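Long-range contact in solute-binding protein (PDB 2ZYO), which binds cyclodextrins and linear maltodextrins, here maltotetraose, and probably delivers them to a sugar transporter in the cell membrane: residues 13-25 with 289-301. Numbering follows the deposited sequence.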
loop_
_atom_site.group_PDB
_atom_site.type_symbol
_atom_site.label_atom_id
_atom_site.label_comp_id
_atom_site.label_asym_id
_atom_site.label_seq_id
_atom_site.Cartn_x
_atom_site.Cartn_y
_atom_site.Cartn_z
ATOM N N LYS A 13 35.866 -14.192 13.622
ATOM C CA LYS A 13 34.842 -14.273 12.539
ATOM C C LYS A 13 34.071 -15.592 12.584
ATOM O O LYS A 13 34.668 -16.665 12.712
ATOM C CB LYS A 13 35.481 -14.058 11.158
ATOM C CG LYS A 13 36.702 -14.932 10.861
ATOM C CD LYS A 13 37.162 -14.801 9.409
ATOM C CE LYS A 13 36.273 -15.585 8.444
ATOM N NZ LYS A 13 36.345 -17.059 8.660
ATOM N N SER A 14 32.746 -15.504 12.484
ATOM C CA SER A 14 31.894 -16.691 12.524
ATOM C C SER A 14 31.214 -16.980 11.189
ATOM O O SER A 14 31.271 -18.111 10.702
ATOM C CB SER A 14 30.858 -16.596 13.649
ATOM O OG SER A 14 31.482 -16.570 14.920
ATOM N N GLU A 15 30.569 -15.970 10.600
ATOM C CA GLU A 15 29.891 -16.166 9.318
ATOM C C GLU A 15 30.884 -16.226 8.159
ATOM O O GLU A 15 31.552 -15.239 7.839
ATOM C CB GLU A 15 28.804 -15.114 9.061
ATOM C CG GLU A 15 27.865 -15.505 7.913
ATOM C CD GLU A 15 26.664 -14.593 7.772
ATOM O OE1 GLU A 15 25.905 -14.441 8.750
ATOM O OE2 GLU A 15 26.465 -14.045 6.668
ATOM N N GLY A 16 30.973 -17.405 7.551
ATOM C CA GLY A 16 31.817 -17.619 6.382
ATOM C C GLY A 16 31.267 -16.873 5.184
ATOM O O GLY A 16 30.052 -16.685 5.068
ATOM N N LYS A 17 32.160 -16.437 4.300
ATOM C CA LYS A 17 31.761 -15.708 3.101
ATOM C C LYS A 17 30.999 -16.635 2.158
ATOM O O LYS A 17 31.518 -17.683 1.772
ATOM C CB LYS A 17 32.979 -15.111 2.393
ATOM C CG LYS A 17 32.630 -14.132 1.275
ATOM C CD LYS A 17 33.861 -13.705 0.487
ATOM C CE LYS A 17 34.638 -12.607 1.199
ATOM N NZ LYS A 17 35.871 -12.227 0.455
ATOM N N PRO A 18 29.760 -16.259 1.796
ATOM C CA PRO A 18 28.986 -17.098 0.888
ATOM C C PRO A 18 29.553 -17.042 -0.523
ATOM O O PRO A 18 30.043 -15.996 -0.949
ATOM C CB PRO A 18 27.593 -16.462 0.924
ATOM C CG PRO A 18 27.837 -15.038 1.277
ATOM C CD PRO A 18 29.023 -15.047 2.197
ATOM N N ASP A 19 29.498 -18.163 -1.236
ATOM C CA ASP A 19 29.877 -18.171 -2.643
ATOM C C ASP A 19 28.820 -17.421 -3.443
ATOM O O ASP A 19 29.123 -16.781 -4.453
ATOM C CB ASP A 19 30.026 -19.602 -3.169
ATOM C CG ASP A 19 28.693 -20.313 -3.327
ATOM O OD1 ASP A 19 28.057 -20.626 -2.303
ATOM O OD2 ASP A 19 28.287 -20.562 -4.479
ATOM N N LYS A 20 27.578 -17.507 -2.969
ATOM C CA LYS A 20 26.442 -16.898 -3.640
ATOM C C LYS A 20 25.331 -16.538 -2.660
ATOM O O LYS A 20 25.157 -17.182 -1.620
ATOM C CB LYS A 20 25.900 -17.823 -4.739
ATOM C CG LYS A 20 25.064 -18.992 -4.247
ATOM C CD LYS A 20 24.600 -19.889 -5.390
ATOM C CE LYS A 20 23.508 -19.236 -6.220
ATOM N NZ LYS A 20 22.866 -20.211 -7.145
ATOM N N LEU A 21 24.597 -15.488 -3.003
ATOM C CA LEU A 21 23.360 -15.146 -2.325
ATOM C C LEU A 21 22.255 -15.197 -3.366
ATOM O O LEU A 21 22.500 -14.936 -4.544
ATOM C CB LEU A 21 23.455 -13.755 -1.690
ATOM C CG LEU A 21 24.460 -13.623 -0.537
ATOM C CD1 LEU A 21 24.739 -12.160 -0.216
ATOM C CD2 LEU A 21 23.987 -14.378 0.708
ATOM N N VAL A 22 21.051 -15.560 -2.935
ATOM C CA VAL A 22 19.916 -15.688 -3.846
ATOM C C VAL A 22 18.859 -14.641 -3.508
ATOM O O VAL A 22 18.530 -14.434 -2.339
ATOM C CB VAL A 22 19.304 -17.116 -3.813
ATOM C CG1 VAL A 22 18.136 -17.238 -4.790
ATOM C CG2 VAL A 22 20.364 -18.169 -4.135
ATOM N N VAL A 23 18.343 -13.989 -4.548
ATOM C CA VAL A 23 17.337 -12.945 -4.406
ATOM C C VAL A 23 16.161 -13.294 -5.314
ATOM O O VAL A 23 16.365 -13.617 -6.482
ATOM C CB VAL A 23 17.918 -11.565 -4.810
ATOM C CG1 VAL A 23 16.841 -10.503 -4.860
ATOM C CG2 VAL A 23 19.027 -11.139 -3.848
ATOM N N TRP A 24 14.943 -13.251 -4.774
ATOM C CA TRP A 24 13.739 -13.407 -5.595
ATOM C C TRP A 24 13.122 -12.044 -5.875
ATOM O O TRP A 24 12.878 -11.265 -4.952
ATOM C CB TRP A 24 12.701 -14.305 -4.920
ATOM C CG TRP A 24 13.079 -15.754 -4.806
ATOM C CD1 TRP A 24 14.110 -16.393 -5.435
ATOM C CD2 TRP A 24 12.401 -16.749 -4.035
ATOM N NE1 TRP A 24 14.130 -17.722 -5.080
ATOM C CE2 TRP A 24 13.087 -17.968 -4.228
ATOM C CE3 TRP A 24 11.284 -16.726 -3.189
ATOM C CZ2 TRP A 24 12.691 -19.157 -3.606
ATOM C CZ3 TRP A 24 10.890 -17.908 -2.572
ATOM C CH2 TRP A 24 11.595 -19.106 -2.783
ATOM N N GLU A 25 12.870 -11.767 -7.151
ATOM C CA GLU A 25 12.294 -10.494 -7.568
ATOM C C GLU A 25 11.117 -10.706 -8.522
ATOM O O GLU A 25 11.064 -11.706 -9.243
ATOM C CB GLU A 25 13.368 -9.601 -8.206
ATOM C CG GLU A 25 12.901 -8.205 -8.643
ATOM C CD GLU A 25 12.329 -7.376 -7.504
ATOM O OE1 GLU A 25 13.053 -6.499 -6.992
ATOM O OE2 GLU A 25 11.162 -7.597 -7.116
ATOM N N TYR A 289 15.563 -19.142 6.647
ATOM C CA TYR A 289 16.344 -20.294 6.204
ATOM C C TYR A 289 17.684 -19.905 5.587
ATOM O O TYR A 289 18.461 -20.773 5.186
ATOM C CB TYR A 289 15.519 -21.141 5.227
ATOM C CG TYR A 289 14.230 -21.627 5.840
ATOM C CD1 TYR A 289 14.203 -22.781 6.620
ATOM C CD2 TYR A 289 13.044 -20.918 5.665
ATOM C CE1 TYR A 289 13.024 -23.227 7.198
ATOM C CE2 TYR A 289 11.858 -21.354 6.240
ATOM C CZ TYR A 289 11.856 -22.507 7.005
ATOM O OH TYR A 289 10.683 -22.937 7.576
ATOM N N SER A 290 17.961 -18.604 5.526
ATOM C CA SER A 290 19.246 -18.133 5.023
ATOM C C SER A 290 20.372 -18.552 5.958
ATOM O O SER A 290 20.273 -18.385 7.178
ATOM C CB SER A 290 19.256 -16.613 4.859
ATOM O OG SER A 290 20.536 -16.176 4.427
ATOM N N LYS A 291 21.434 -19.095 5.369
ATOM C CA LYS A 291 22.620 -19.512 6.114
ATOM C C LYS A 291 23.598 -18.350 6.266
ATOM O O LYS A 291 24.620 -18.469 6.949
ATOM C CB LYS A 291 23.308 -20.688 5.413
ATOM C CG LYS A 291 22.436 -21.930 5.244
ATOM C CD LYS A 291 22.400 -22.782 6.508
ATOM C CE LYS A 291 21.599 -24.065 6.298
ATOM N NZ LYS A 291 22.082 -24.891 5.148
ATOM N N TYR A 292 23.274 -17.222 5.633
ATOM C CA TYR A 292 24.157 -16.056 5.630
ATOM C C TYR A 292 23.426 -14.758 5.985
ATOM O O TYR A 292 23.399 -13.827 5.178
ATOM C CB TYR A 292 24.856 -15.917 4.271
ATOM C CG TYR A 292 25.517 -17.187 3.790
ATOM C CD1 TYR A 292 26.778 -17.561 4.258
ATOM C CD2 TYR A 292 24.879 -18.018 2.870
ATOM C CE1 TYR A 292 27.387 -18.736 3.819
ATOM C CE2 TYR A 292 25.476 -19.190 2.424
ATOM C CZ TYR A 292 26.729 -19.541 2.901
ATOM O OH TYR A 292 27.319 -20.702 2.457
ATOM N N PRO A 293 22.852 -14.680 7.203
ATOM C CA PRO A 293 22.084 -13.492 7.590
ATOM C C PRO A 293 22.889 -12.185 7.543
ATOM O O PRO A 293 22.373 -11.166 7.081
ATOM C CB PRO A 293 21.640 -13.807 9.025
ATOM C CG PRO A 293 22.583 -14.859 9.501
ATOM C CD PRO A 293 22.886 -15.676 8.292
ATOM N N LYS A 294 24.140 -12.211 7.999
ATOM C CA LYS A 294 24.954 -10.990 8.036
ATOM C C LYS A 294 25.316 -10.484 6.640
ATOM O O LYS A 294 25.167 -9.296 6.350
ATOM C CB LYS A 294 26.210 -11.179 8.891
ATOM C CG LYS A 294 25.916 -11.399 10.367
ATOM C CD LYS A 294 27.196 -11.558 11.166
ATOM C CE LYS A 294 26.898 -11.789 12.640
ATOM N NZ LYS A 294 28.145 -12.008 13.431
ATOM N N TYR A 295 25.790 -11.384 5.782
ATOM C CA TYR A 295 26.110 -11.024 4.403
ATOM C C TYR A 295 24.863 -10.641 3.603
ATOM O O TYR A 295 24.896 -9.689 2.822
ATOM C CB TYR A 295 26.862 -12.156 3.702
ATOM C CG TYR A 295 28.356 -12.155 3.938
ATOM C CD1 TYR A 295 28.923 -12.916 4.965
ATOM C CD2 TYR A 295 29.207 -11.408 3.124
ATOM C CE1 TYR A 295 30.303 -12.926 5.175
ATOM C CE2 TYR A 295 30.586 -11.410 3.328
ATOM C CZ TYR A 295 31.123 -12.170 4.353
ATOM O OH TYR A 295 32.486 -12.172 4.547
ATOM N N ALA A 296 23.769 -11.376 3.805
ATOM C CA ALA A 296 22.512 -11.067 3.117
ATOM C C ALA A 296 21.969 -9.700 3.520
ATOM O O ALA A 296 21.389 -8.996 2.696
ATOM C CB ALA A 296 21.473 -12.151 3.366
ATOM N N THR A 297 22.173 -9.326 4.784
ATOM C CA THR A 297 21.742 -8.021 5.287
ATOM C C THR A 297 22.602 -6.896 4.707
ATOM O O THR A 297 22.111 -5.790 4.474
ATOM C CB THR A 297 21.730 -7.985 6.831
ATOM O OG1 THR A 297 20.851 -9.006 7.316
ATOM C CG2 THR A 297 21.249 -6.637 7.355
ATOM N N GLU A 298 23.880 -7.185 4.465
ATOM C CA GLU A 298 24.750 -6.253 3.754
ATOM C C GLU A 298 24.279 -6.057 2.311
ATOM O O GLU A 298 24.265 -4.935 1.809
ATOM C CB GLU A 298 26.212 -6.706 3.812
ATOM C CG GLU A 298 26.811 -6.543 5.203
ATOM C CD GLU A 298 28.183 -7.167 5.365
ATOM O OE1 GLU A 298 28.583 -8.000 4.523
ATOM O OE2 GLU A 298 28.858 -6.826 6.363
ATOM N N LEU A 299 23.880 -7.147 1.655
ATOM C CA LEU A 299 23.292 -7.052 0.320
ATOM C C LEU A 299 22.001 -6.231 0.352
ATOM O O LEU A 299 21.782 -5.372 -0.504
ATOM C CB LEU A 299 23.042 -8.446 -0.274
ATOM C CG LEU A 299 22.240 -8.552 -1.579
ATOM C CD1 LEU A 299 22.910 -7.831 -2.750
ATOM C CD2 LEU A 299 22.004 -10.009 -1.915
ATOM N N MET A 300 21.156 -6.492 1.347
ATOM C CA MET A 300 19.894 -5.769 1.493
ATOM C C MET A 300 20.112 -4.261 1.590
ATOM O O MET A 300 19.370 -3.480 0.993
ATOM C CB MET A 300 19.125 -6.262 2.716
ATOM C CG MET A 300 17.736 -5.653 2.830
ATOM S SD MET A 300 16.899 -6.000 4.384
ATOM C CE MET A 300 16.549 -7.750 4.208
ATOM N N GLN A 301 21.124 -3.862 2.358
ATOM C CA GLN A 301 21.486 -2.452 2.479
ATOM C C GLN A 301 22.000 -1.898 1.152
ATOM O O GLN A 301 21.668 -0.774 0.769
ATOM C CB GLN A 301 22.531 -2.251 3.577
ATOM C CG GLN A 301 21.991 -2.441 4.977
ATOM C CD GLN A 301 23.087 -2.484 6.016
ATOM O OE1 GLN A 301 23.557 -1.447 6.480
ATOM N NE2 GLN A 301 23.492 -3.689 6.396
HETATM O O HOH W 1 33.641 -13.942 6.221
HETATM O O HOH W 2 28.821 -20.705 0.209
#
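Glu-15 reaches over the start of helix 293-302 and sets its carboxylate against the first turn. OE1 accepts from Lys-294 N at 2.9 Å through its syn lone pair. OE2 takes the nearly straight bond from Tyr-295 N (171°), the donor lying 31° out of the carboxylate plane. CG anti to the backbone N (chi1 -166°) directs the chain at the helix start, its extended run beyond CG carries the carboxylate there, and the helix dipole would probably favour the negative charge. With the carboxylate cut back to an alanine, the N-H groups of Lys-294 and Tyr-295 would probably lose these acceptors.

Pro-18 suits the cleft between two tyrosines because its compact ring offers C-H groups on two sides. CB sits over the centre of the Tyr-292 face, 3.4 Å from the ring centroid, while CD lies over the Tyr-295 face, nearer its rim, 3.6 Å from that ring's centroid; both are CH-pi contacts. Deeper in, Leu-21 and Val-23 meet Leu-299 tip to tip, branched aliphatic ends filling the buried side between strand and helix, Val-23 CG2 standing 3.7 Å from Leu-299 CD2.

The outer side is looser and wet, and here the tyrosines turn hydroxyls to water. One water joins Tyr-295 OH to Glu-15 O, another links Tyr-292 OH with Asp-19. Far from the sugar pocket, strand 20-25, paired in parallel with strand 50-55, thus packs on a helix, while a glutamate from the preceding loop holds the amides of its first turn: alpha/beta layering characteristic of periplasmic-binding-protein lobes.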